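Local coordinates for bifunctional protein PutA (Bdellovibrio bacteriovorus, PDB 5UR2) that probably catalyses both steps of proline breakdown to glutamate, as a flavin-dependent proline dehydrogenase joined to an NAD-dependent glutamate semialdehyde dehydrogenase, at residues L845-V850 against F856-I861; M138-D143 against T167-D172; N498-N503 against M680-G685; G14-K19 against V394-R399. All coordinates share one frame; numbering follows the deposited sequence.

From the N terminus, helix 6-22 meets the end of helix 387-395 in interaction 4, closing a loop of 374 residues that holds seven of the eight strands of the proline dehydrogenase barrel. Interaction 2 lies within that loop: it joins the first barrel strand to the helix that follows it, and it touches interaction 4 where Met138 packs on Val394. The other two contacts come later in the chain and in series. Interaction 3 brings strand 495-501 and the turn after it against helix 671-684, its centre about 69 Å from that of interaction 2. Interaction 1, a short-range strand pairing within the aldehyde dehydrogenase region, closes last.

Interaction 1: residues L845-V850 against F856-I861; sequences LFKGSV and FAPPTI
A classic beta bulge marks the antiparallel pairing of strands 843-847 and 860-863 in the aldehyde dehydrogenase part of the chain. Leu845 and Phe846 together face Ile861, whose carbonyl O accepts from Leu845 N at 2.8 Å and from Phe846 N at 3.3 Å; the second donor lies in the carbonyl plane on a lone pair. In return Ile861 N gives a fairly straight bond (164°) to Phe846 O. Past the non-hydrogen-bonded pair of Lys847 and Thr860, Gly848 N reaches Pro859 O at 3.0 Å. Proline has no N-H to give, yet its carbonyl still accepts, extending the bonding one step past the bridges. Gly848, with no side chain, lets the backbone pass close to the Pro859 ring, its CA 4.2 Å from CG of Pro859. The Phe846 side chain, with CG anti to the backbone N (chi1 167°), sets CE2 4.0 Å from Pro859 CG. On the other face, the aliphatic part of Lys847 lies alongside the Pro858 ring, CD of Lys847 3.8 Å from CG of Pro858, while its ammonium goes on to a salt bridge with Glu839. Beyond the strands Val850 CG1 packs on Pro858 CB at 4.0 Å. Leu845, Phe846 and Ile861 rest on helix 790-806, Lys847 and Thr860 lie against helix 825-841, and the backbone of Thr860 bonds to Val881, carrying the pairing into strand 880-886.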
# COMPACT_ATOMS: atom_id res chain seq x y z
N LEU B 845 17.77 -10.08 -43.78
CA LEU B 845 16.65 -9.43 -44.46
C LEU B 845 16.94 -7.98 -44.79
O LEU B 845 16.36 -7.45 -45.74
CB LEU B 845 15.36 -9.49 -43.62
CG LEU B 845 14.72 -10.87 -43.41
CD1 LEU B 845 13.49 -10.76 -42.54
CD2 LEU B 845 14.42 -11.57 -44.74
N PHE B 846 17.79 -7.30 -44.02
CA PHE B 846 18.03 -5.88 -44.22
C PHE B 846 19.22 -5.43 -43.39
O PHE B 846 19.33 -5.78 -42.21
CB PHE B 846 16.79 -5.07 -43.85
CG PHE B 846 17.05 -3.60 -43.74
CD1 PHE B 846 17.24 -2.82 -44.87
CD2 PHE B 846 17.10 -2.99 -42.49
CE1 PHE B 846 17.47 -1.45 -44.77
CE2 PHE B 846 17.33 -1.62 -42.37
CZ PHE B 846 17.52 -0.85 -43.52
N LYS B 847 20.08 -4.61 -43.99
CA LYS B 847 21.11 -3.89 -43.26
C LYS B 847 21.21 -2.49 -43.84
O LYS B 847 21.47 -2.33 -45.03
CB LYS B 847 22.47 -4.61 -43.33
CG LYS B 847 23.59 -3.91 -42.53
CD LYS B 847 24.64 -4.89 -41.98
CE LYS B 847 25.44 -5.58 -43.06
NZ LYS B 847 26.62 -6.34 -42.54
N GLY B 848 21.02 -1.48 -42.98
CA GLY B 848 20.97 -0.10 -43.42
C GLY B 848 22.35 0.49 -43.69
O GLY B 848 23.38 -0.06 -43.33
N SER B 849 22.34 1.64 -44.37
CA SER B 849 23.54 2.39 -44.67
C SER B 849 23.77 3.43 -43.59
O SER B 849 22.83 3.99 -43.04
CB SER B 849 23.41 3.08 -46.03
OG SER B 849 23.20 2.11 -47.04
N VAL B 850 25.04 3.70 -43.28
CA VAL B 850 25.36 4.56 -42.14
C VAL B 850 26.49 5.49 -42.51
O VAL B 850 27.41 5.14 -43.27
CB VAL B 850 25.77 3.74 -40.90
CG1 VAL B 850 24.60 2.92 -40.38
CG2 VAL B 850 26.98 2.85 -41.24
N PHE B 856 28.43 4.48 -35.62
CA PHE B 856 27.15 4.26 -36.28
C PHE B 856 27.05 2.79 -36.65
O PHE B 856 27.59 2.36 -37.67
CB PHE B 856 27.01 5.18 -37.49
CG PHE B 856 27.02 6.64 -37.12
CD1 PHE B 856 25.87 7.25 -36.62
CD2 PHE B 856 28.19 7.39 -37.22
CE1 PHE B 856 25.89 8.58 -36.26
CE2 PHE B 856 28.21 8.72 -36.85
CZ PHE B 856 27.04 9.32 -36.37
N ALA B 857 26.41 2.01 -35.80
CA ALA B 857 26.11 0.63 -36.15
C ALA B 857 24.81 0.58 -36.97
O ALA B 857 23.89 1.35 -36.71
CB ALA B 857 25.98 -0.25 -34.89
N PRO B 858 24.73 -0.29 -37.98
CA PRO B 858 23.58 -0.26 -38.89
C PRO B 858 22.38 -0.98 -38.30
O PRO B 858 22.53 -2.02 -37.64
CB PRO B 858 24.10 -1.00 -40.13
CG PRO B 858 25.09 -1.99 -39.55
CD PRO B 858 25.73 -1.30 -38.37
N PRO B 859 21.17 -0.50 -38.56
CA PRO B 859 19.98 -1.29 -38.21
C PRO B 859 19.93 -2.53 -39.09
O PRO B 859 20.02 -2.43 -40.32
CB PRO B 859 18.82 -0.33 -38.50
CG PRO B 859 19.35 0.54 -39.62
CD PRO B 859 20.83 0.71 -39.34
N THR B 860 19.80 -3.69 -38.45
CA THR B 860 19.97 -4.98 -39.11
C THR B 860 18.84 -5.93 -38.71
O THR B 860 18.56 -6.07 -37.51
CB THR B 860 21.32 -5.59 -38.74
OG1 THR B 860 22.36 -4.64 -38.99
CG2 THR B 860 21.59 -6.86 -39.55
N ILE B 861 18.24 -6.61 -39.69
CA ILE B 861 17.13 -7.53 -39.44
C ILE B 861 17.47 -8.90 -40.04
O ILE B 861 17.77 -9.00 -41.23
CB ILE B 861 15.81 -7.02 -40.05
CG1 ILE B 861 15.49 -5.60 -39.59
CG2 ILE B 861 14.67 -7.93 -39.64
CD1 ILE B 861 14.23 -5.06 -40.22

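Interaction 2: residues M138-D143 against T167-D172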
# COMPACT_ATOMS: atom_id res chain seq x y z
N MET B 138 -24.97 16.73 -59.41
CA MET B 138 -23.98 16.77 -58.34
C MET B 138 -22.61 16.48 -58.92
O MET B 138 -22.46 15.59 -59.76
CB MET B 138 -24.28 15.71 -57.25
CG MET B 138 -25.56 15.93 -56.45
SD MET B 138 -25.78 14.73 -55.10
CE MET B 138 -25.99 13.19 -55.98
N THR B 139 -21.60 17.21 -58.44
CA THR B 139 -20.23 16.90 -58.84
C THR B 139 -19.54 16.16 -57.70
O THR B 139 -20.20 15.66 -56.77
CB THR B 139 -19.51 18.19 -59.27
OG1 THR B 139 -18.15 17.88 -59.63
CG2 THR B 139 -19.50 19.23 -58.17
N PHE B 140 -18.21 16.08 -57.74
CA PHE B 140 -17.49 15.16 -56.88
C PHE B 140 -16.10 15.70 -56.60
O PHE B 140 -15.60 16.57 -57.31
CB PHE B 140 -17.39 13.77 -57.54
CG PHE B 140 -16.56 13.76 -58.81
CD1 PHE B 140 -15.16 13.63 -58.75
CD2 PHE B 140 -17.16 13.90 -60.05
CE1 PHE B 140 -14.40 13.64 -59.92
CE2 PHE B 140 -16.40 13.90 -61.23
CZ PHE B 140 -15.03 13.77 -61.16
N THR B 141 -15.47 15.14 -55.57
CA THR B 141 -14.03 15.24 -55.41
C THR B 141 -13.55 13.85 -55.05
O THR B 141 -14.11 13.22 -54.15
CB THR B 141 -13.61 16.28 -54.36
OG1 THR B 141 -12.17 16.36 -54.31
CG2 THR B 141 -14.15 15.96 -52.96
N VAL B 142 -12.56 13.32 -55.82
CA VAL B 142 -12.10 11.95 -55.65
C VAL B 142 -10.94 11.90 -54.66
O VAL B 142 -10.01 12.70 -54.73
CB VAL B 142 -11.71 11.32 -57.00
CG1 VAL B 142 -11.10 9.97 -56.77
CG2 VAL B 142 -12.93 11.16 -57.87
N ASP B 143 -10.99 10.93 -53.74
CA ASP B 143 -9.91 10.72 -52.79
C ASP B 143 -9.54 9.24 -52.75
O ASP B 143 -10.43 8.38 -52.69
CB ASP B 143 -10.28 11.20 -51.39
CG ASP B 143 -9.17 10.95 -50.37
OD1 ASP B 143 -8.16 11.69 -50.38
OD2 ASP B 143 -9.31 10.00 -49.57
N THR B 167 -4.45 12.10 -64.58
CA THR B 167 -4.34 12.01 -66.03
C THR B 167 -5.55 11.29 -66.61
O THR B 167 -6.17 11.75 -67.58
CB THR B 167 -3.04 11.30 -66.42
OG1 THR B 167 -1.92 12.07 -65.95
CG2 THR B 167 -2.93 11.15 -67.95
N TRP B 168 -5.92 10.16 -66.01
CA TRP B 168 -6.99 9.32 -66.54
C TRP B 168 -8.37 9.96 -66.40
O TRP B 168 -9.20 9.87 -67.31
CB TRP B 168 -6.91 7.96 -65.86
CG TRP B 168 -8.04 7.08 -66.12
CD1 TRP B 168 -8.18 6.22 -67.17
CD2 TRP B 168 -9.20 6.92 -65.31
NE1 TRP B 168 -9.37 5.54 -67.06
CE2 TRP B 168 -10.02 5.95 -65.93
CE3 TRP B 168 -9.63 7.50 -64.11
CZ2 TRP B 168 -11.25 5.56 -65.40
CZ3 TRP B 168 -10.85 7.11 -63.58
CH2 TRP B 168 -11.65 6.15 -64.23
N LEU B 169 -8.66 10.59 -65.25
CA LEU B 169 -9.97 11.24 -65.08
C LEU B 169 -10.11 12.48 -65.96
O LEU B 169 -11.18 12.72 -66.54
CB LEU B 169 -10.20 11.61 -63.61
CG LEU B 169 -11.32 10.84 -62.92
CD1 LEU B 169 -11.58 11.40 -61.52
CD2 LEU B 169 -12.58 10.91 -63.77
N ALA B 170 -9.05 13.30 -66.06
CA ALA B 170 -9.11 14.43 -66.98
C ALA B 170 -9.36 13.95 -68.41
O ALA B 170 -10.17 14.54 -69.14
CB ALA B 170 -7.81 15.24 -66.91
N LYS B 171 -8.71 12.85 -68.80
CA LYS B 171 -8.87 12.32 -70.15
C LYS B 171 -10.31 11.89 -70.41
O LYS B 171 -10.89 12.21 -71.45
CB LYS B 171 -7.90 11.16 -70.39
CG LYS B 171 -8.01 10.52 -71.79
CD LYS B 171 -7.79 11.53 -72.92
CE LYS B 171 -6.39 12.15 -72.89
NZ LYS B 171 -6.25 13.25 -73.89
N ASP B 172 -10.91 11.15 -69.48
CA ASP B 172 -12.30 10.74 -69.68
C ASP B 172 -13.24 11.94 -69.67
O ASP B 172 -14.22 11.97 -70.43
CB ASP B 172 -12.71 9.71 -68.62
CG ASP B 172 -13.97 8.96 -68.99
OD1 ASP B 172 -13.88 7.99 -69.77
OD2 ASP B 172 -15.06 9.33 -68.50
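Leu169 meets Phe140 and Val142 through purely apolar contacts, and a single methyl, its CD1, does the touching. Val142 and Leu169 reach toward each other tip to tip, with CG2 of Val142 3.9 Å from CD1 of Leu169. Phe140 comes from the opposite direction to Leu169, and its CE1 also stands 3.9 Å from that CD1, the methyl lying obliquely to the ring. With CG between the backbone N and the carbonyl carbon (chi1 65°), the ring of Phe140 is held out toward the helix. Phe140 and Val142 are two apart on one strand, hence on the same side of it, so one methyl of Leu169 can meet both.

This is the layering of a TIM barrel, here that of the proline dehydrogenase: strand 138-144 is the first of eight parallel strands, and helix 152-173 packs outside it. Leu130 of helix 123-135 packs on the same two side chains, Phe140 and Val142.

The polar interactions belong to the surroundings. Thr141, between the two apolar residues, bonds through OG1 to Asn194 and Ser196, while Asp172, near the end of the helix, makes a salt bridge with Lys131.

Interaction 3: residues N498-N503 against M680-G685; sequences NIVINN and MIQEAG
Gln682 extends from its helix to Val500 and Asn503, and the end of its side chain makes most of the contact. CG1 of Val500 lies 4.0 Å from NE2 of Gln682, the two side chains passing at a slant. The Asn503 and Gln682 side chains slide past each other in opposite directions, their amide planes turned 38° apart, and OD1 of Asn503 is 3.7 Å from NE2 of Gln682. The same nitrogen stands 3.6 Å from the backbone O of Asn503, so it lies near two acceptors at van der Waals range. Gln682 gets there with an extended chain beyond CG (chi2 -178°), its length spanning from the helix to Val500 and Asn503 while its amide meets polar neighbours.

Its OE1 is held from within the helix by Lys679, and ND2 of Asn503 makes a weak hydrogen bond to Phe686 O. Asn503 follows Asn502, and both have positive phi, a backbone shape that asparagine tolerates well where strand 495-501 turns toward 504-506. Asn692 binds the backbone N of Asn502, and the backbone of Val500 hydrogen-bonds to Phe693, at the end of strand 691-693. Just after Gln682 the helix ends at Gly685, whose positive phi (107°) belongs to a Schellman motif and suits glycine.

The chemistry is thus that of amides near one another at van der Waals distance without a bond joining them; the firmer polar ties of Gln682 and Asn502 run to residues around the contact.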
# COMPACT_ATOMS: atom_id res chain seq x y z
N ASN B 498 34.86 17.26 -12.04
CA ASN B 498 35.56 16.96 -10.80
C ASN B 498 34.73 16.01 -9.95
O ASN B 498 33.50 15.93 -10.08
CB ASN B 498 35.85 18.23 -10.01
CG ASN B 498 36.93 19.06 -10.66
OD1 ASN B 498 37.91 18.51 -11.18
ND2 ASN B 498 36.78 20.39 -10.61
N ILE B 499 35.43 15.29 -9.08
CA ILE B 499 34.79 14.58 -7.99
C ILE B 499 34.21 15.59 -7.01
O ILE B 499 34.81 16.65 -6.78
CB ILE B 499 35.82 13.66 -7.30
CG1 ILE B 499 36.48 12.75 -8.33
CG2 ILE B 499 35.17 12.84 -6.21
CD1 ILE B 499 37.92 12.42 -7.97
N VAL B 500 33.06 15.28 -6.42
CA VAL B 500 32.44 16.19 -5.44
C VAL B 500 32.08 15.41 -4.19
O VAL B 500 31.15 14.60 -4.21
CB VAL B 500 31.20 16.90 -6.00
CG1 VAL B 500 30.70 17.88 -4.97
CG2 VAL B 500 31.55 17.60 -7.30
N ILE B 501 32.77 15.70 -3.09
CA ILE B 501 32.52 15.06 -1.80
C ILE B 501 32.31 16.14 -0.75
O ILE B 501 33.15 17.05 -0.62
CB ILE B 501 33.68 14.13 -1.41
CG1 ILE B 501 33.86 13.04 -2.47
CG2 ILE B 501 33.47 13.53 -0.03
CD1 ILE B 501 35.07 12.14 -2.23
N ASN B 502 31.24 16.03 0.03
CA ASN B 502 30.89 17.05 1.02
C ASN B 502 30.80 18.43 0.35
O ASN B 502 31.26 19.43 0.89
CB ASN B 502 31.89 17.09 2.18
CG ASN B 502 31.46 16.26 3.38
OD1 ASN B 502 30.27 16.03 3.60
ND2 ASN B 502 32.42 15.82 4.16
N ASN B 503 30.23 18.47 -0.85
CA ASN B 503 30.04 19.69 -1.64
C ASN B 503 31.35 20.40 -1.96
O ASN B 503 31.34 21.60 -2.28
CB ASN B 503 29.06 20.66 -0.96
CG ASN B 503 27.60 20.18 -1.03
OD1 ASN B 503 27.29 19.25 -1.78
ND2 ASN B 503 26.70 20.82 -0.26
N MET B 680 23.00 20.54 -10.02
CA MET B 680 21.62 20.88 -9.70
C MET B 680 21.28 20.44 -8.28
O MET B 680 20.58 21.16 -7.55
CB MET B 680 20.66 20.24 -10.71
CG MET B 680 20.88 20.67 -12.16
SD MET B 680 19.59 20.10 -13.30
CE MET B 680 19.89 18.34 -13.42
N ILE B 681 21.80 19.29 -7.86
CA ILE B 681 21.61 18.84 -6.49
C ILE B 681 22.19 19.86 -5.52
O ILE B 681 21.53 20.26 -4.56
CB ILE B 681 22.22 17.44 -6.29
CG1 ILE B 681 21.28 16.36 -6.86
CG2 ILE B 681 22.56 17.16 -4.84
CD1 ILE B 681 21.95 15.04 -7.06
N GLN B 682 23.40 20.35 -5.81
CA GLN B 682 23.98 21.38 -4.96
C GLN B 682 23.15 22.66 -5.01
O GLN B 682 22.91 23.28 -3.97
CB GLN B 682 25.42 21.68 -5.40
CG GLN B 682 26.39 20.51 -5.15
CD GLN B 682 27.83 20.85 -5.53
OE1 GLN B 682 28.22 20.74 -6.69
NE2 GLN B 682 28.63 21.23 -4.56
N GLU B 683 22.67 23.04 -6.19
CA GLU B 683 21.87 24.27 -6.28
C GLU B 683 20.53 24.12 -5.56
O GLU B 683 20.05 25.06 -4.93
CB GLU B 683 21.66 24.66 -7.74
CG GLU B 683 20.96 26.00 -7.85
CD GLU B 683 20.53 26.37 -9.27
OE1 GLU B 683 20.97 25.71 -10.24
OE2 GLU B 683 19.72 27.31 -9.40
N ALA B 684 19.93 22.93 -5.61
CA ALA B 684 18.67 22.71 -4.93
C ALA B 684 18.82 22.86 -3.41
O ALA B 684 17.84 23.17 -2.72
CB ALA B 684 18.12 21.33 -5.27
N GLY B 685 20.02 22.64 -2.89
CA GLY B 685 20.33 22.88 -1.50
C GLY B 685 20.51 21.65 -0.62
O GLY B 685 20.36 21.76 0.60

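Interaction 4: residues G14-K19 against V394-R399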
# COMPACT_ATOMS: atom_id res chain seq x y z
N GLY B 14 -33.98 27.19 -42.41
CA GLY B 14 -33.87 25.80 -41.99
C GLY B 14 -35.21 25.09 -41.98
O GLY B 14 -35.30 23.92 -42.35
N GLU B 15 -36.27 25.80 -41.60
CA GLU B 15 -37.60 25.20 -41.61
C GLU B 15 -38.04 24.87 -43.03
O GLU B 15 -38.66 23.82 -43.26
CB GLU B 15 -38.61 26.14 -40.94
CG GLU B 15 -38.44 26.25 -39.43
CD GLU B 15 -39.39 27.27 -38.81
OE1 GLU B 15 -40.06 27.99 -39.57
OE2 GLU B 15 -39.46 27.34 -37.56
N GLU B 16 -37.72 25.73 -44.00
CA GLU B 16 -38.02 25.41 -45.40
C GLU B 16 -37.28 24.17 -45.85
O GLU B 16 -37.87 23.28 -46.48
CB GLU B 16 -37.66 26.59 -46.30
CG GLU B 16 -37.79 26.28 -47.79
CD GLU B 16 -37.27 27.41 -48.68
OE1 GLU B 16 -36.96 28.50 -48.14
OE2 GLU B 16 -37.19 27.21 -49.92
N ILE B 17 -35.99 24.06 -45.51
CA ILE B 17 -35.18 22.92 -45.94
C ILE B 17 -35.74 21.63 -45.37
O ILE B 17 -35.88 20.63 -46.08
CB ILE B 17 -33.71 23.14 -45.54
CG1 ILE B 17 -33.09 24.27 -46.38
CG2 ILE B 17 -32.91 21.84 -45.64
CD1 ILE B 17 -31.71 24.69 -45.90
N LEU B 18 -36.11 21.63 -44.09
CA LEU B 18 -36.68 20.44 -43.48
C LEU B 18 -38.06 20.12 -44.04
O LEU B 18 -38.44 18.94 -44.13
CB LEU B 18 -36.72 20.59 -41.96
CG LEU B 18 -35.33 20.68 -41.31
CD1 LEU B 18 -35.40 21.20 -39.89
CD2 LEU B 18 -34.64 19.34 -41.32
N LYS B 19 -38.84 21.14 -44.41
CA LYS B 19 -40.15 20.88 -44.99
C LYS B 19 -40.02 20.19 -46.34
O LYS B 19 -40.68 19.17 -46.60
CB LYS B 19 -40.95 22.18 -45.12
CG LYS B 19 -42.33 22.02 -45.74
CD LYS B 19 -43.17 20.94 -45.05
CE LYS B 19 -43.66 21.37 -43.66
NZ LYS B 19 -44.79 20.49 -43.18
N VAL B 394 -29.76 20.42 -53.81
CA VAL B 394 -29.68 20.47 -55.27
C VAL B 394 -30.96 21.06 -55.84
O VAL B 394 -30.92 21.89 -56.76
CB VAL B 394 -29.39 19.07 -55.84
CG1 VAL B 394 -29.42 19.09 -57.36
CG2 VAL B 394 -28.06 18.55 -55.33
N ASP B 395 -32.12 20.63 -55.33
CA ASP B 395 -33.39 21.18 -55.80
C ASP B 395 -33.44 22.69 -55.59
O ASP B 395 -34.04 23.41 -56.40
CB ASP B 395 -34.57 20.53 -55.08
CG ASP B 395 -34.76 19.07 -55.46
OD1 ASP B 395 -34.30 18.65 -56.55
OD2 ASP B 395 -35.41 18.34 -54.66
N MET B 396 -32.82 23.19 -54.52
CA MET B 396 -32.85 24.63 -54.27
C MET B 396 -31.90 25.40 -55.17
O MET B 396 -31.80 26.62 -55.04
CB MET B 396 -32.54 24.89 -52.79
CG MET B 396 -33.68 24.42 -51.89
SD MET B 396 -33.27 24.36 -50.15
CE MET B 396 -33.09 26.10 -49.76
N GLY B 397 -31.20 24.70 -56.07
CA GLY B 397 -30.38 25.32 -57.08
C GLY B 397 -28.92 25.48 -56.74
O GLY B 397 -28.19 26.09 -57.53
N TYR B 398 -28.46 24.95 -55.61
CA TYR B 398 -27.09 25.15 -55.18
C TYR B 398 -26.18 24.06 -55.75
O TYR B 398 -26.62 22.94 -56.03
CB TYR B 398 -26.99 25.16 -53.66
CG TYR B 398 -27.64 26.35 -52.98
CD1 TYR B 398 -26.95 27.54 -52.81
CD2 TYR B 398 -28.95 26.27 -52.49
CE1 TYR B 398 -27.55 28.64 -52.17
CE2 TYR B 398 -29.55 27.36 -51.86
CZ TYR B 398 -28.85 28.54 -51.70
OH TYR B 398 -29.45 29.61 -51.07
N ARG B 399 -24.90 24.39 -55.89
CA ARG B 399 -23.90 23.45 -56.36
C ARG B 399 -23.47 22.52 -55.22
O ARG B 399 -22.99 22.99 -54.18
CB ARG B 399 -22.70 24.21 -56.93
CG ARG B 399 -21.65 23.29 -57.51
CD ARG B 399 -20.69 24.05 -58.42
NE ARG B 399 -19.84 24.97 -57.68
CZ ARG B 399 -20.05 26.28 -57.59
NH1 ARG B 399 -21.10 26.83 -58.19
NH2 ARG B 399 -19.21 27.04 -56.91
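This is a sulfur-to-aliphatic contact between helix 6-22, in the N-terminal PutA domain, and the turn that ends helix 387-395, which precedes the last strand of the proline dehydrogenase barrel. Met396 supplies the sulfur end and Ile17 the hydrocarbon. Both SD and CE of Met396 lie 3.8 Å from CG1 of Ile17, so the thioether straddles one methylene rather than pressing a single atom on it. The two side chains cross at about a right angle. Met396 turns its methyl back through a bend at its last torsion (chi3 69°), which brings CE as well as SD onto Ile17. A flexible, unbranched methionine suits this junction, since it can fit itself against the stiffer, beta-branched isoleucine. Glu16, one residue earlier on the helix, adds a marginal approach, its OE2 4.3 Å from CE of Met396; the carboxylate has long, weak ion pairs with Arg13 and Arg20 of its own helix.

On the barrel side the helix ends just here. Gly397 has a positive phi (95°) in a Schellman motif, and its N bonds to Val394 O at 2.9 Å; as a glycine it takes this positive phi without side-chain crowding. The chain then turns off toward strand 400-406. Around the contact, Met396 also rests on Arg13 and Arg20, Ile17 packs on Val357 and Met364 of helix 357-369, and Tyr398 touches that same Met364, so the N-terminal helix lies over helix 357-369 and the turn after helix 387-395.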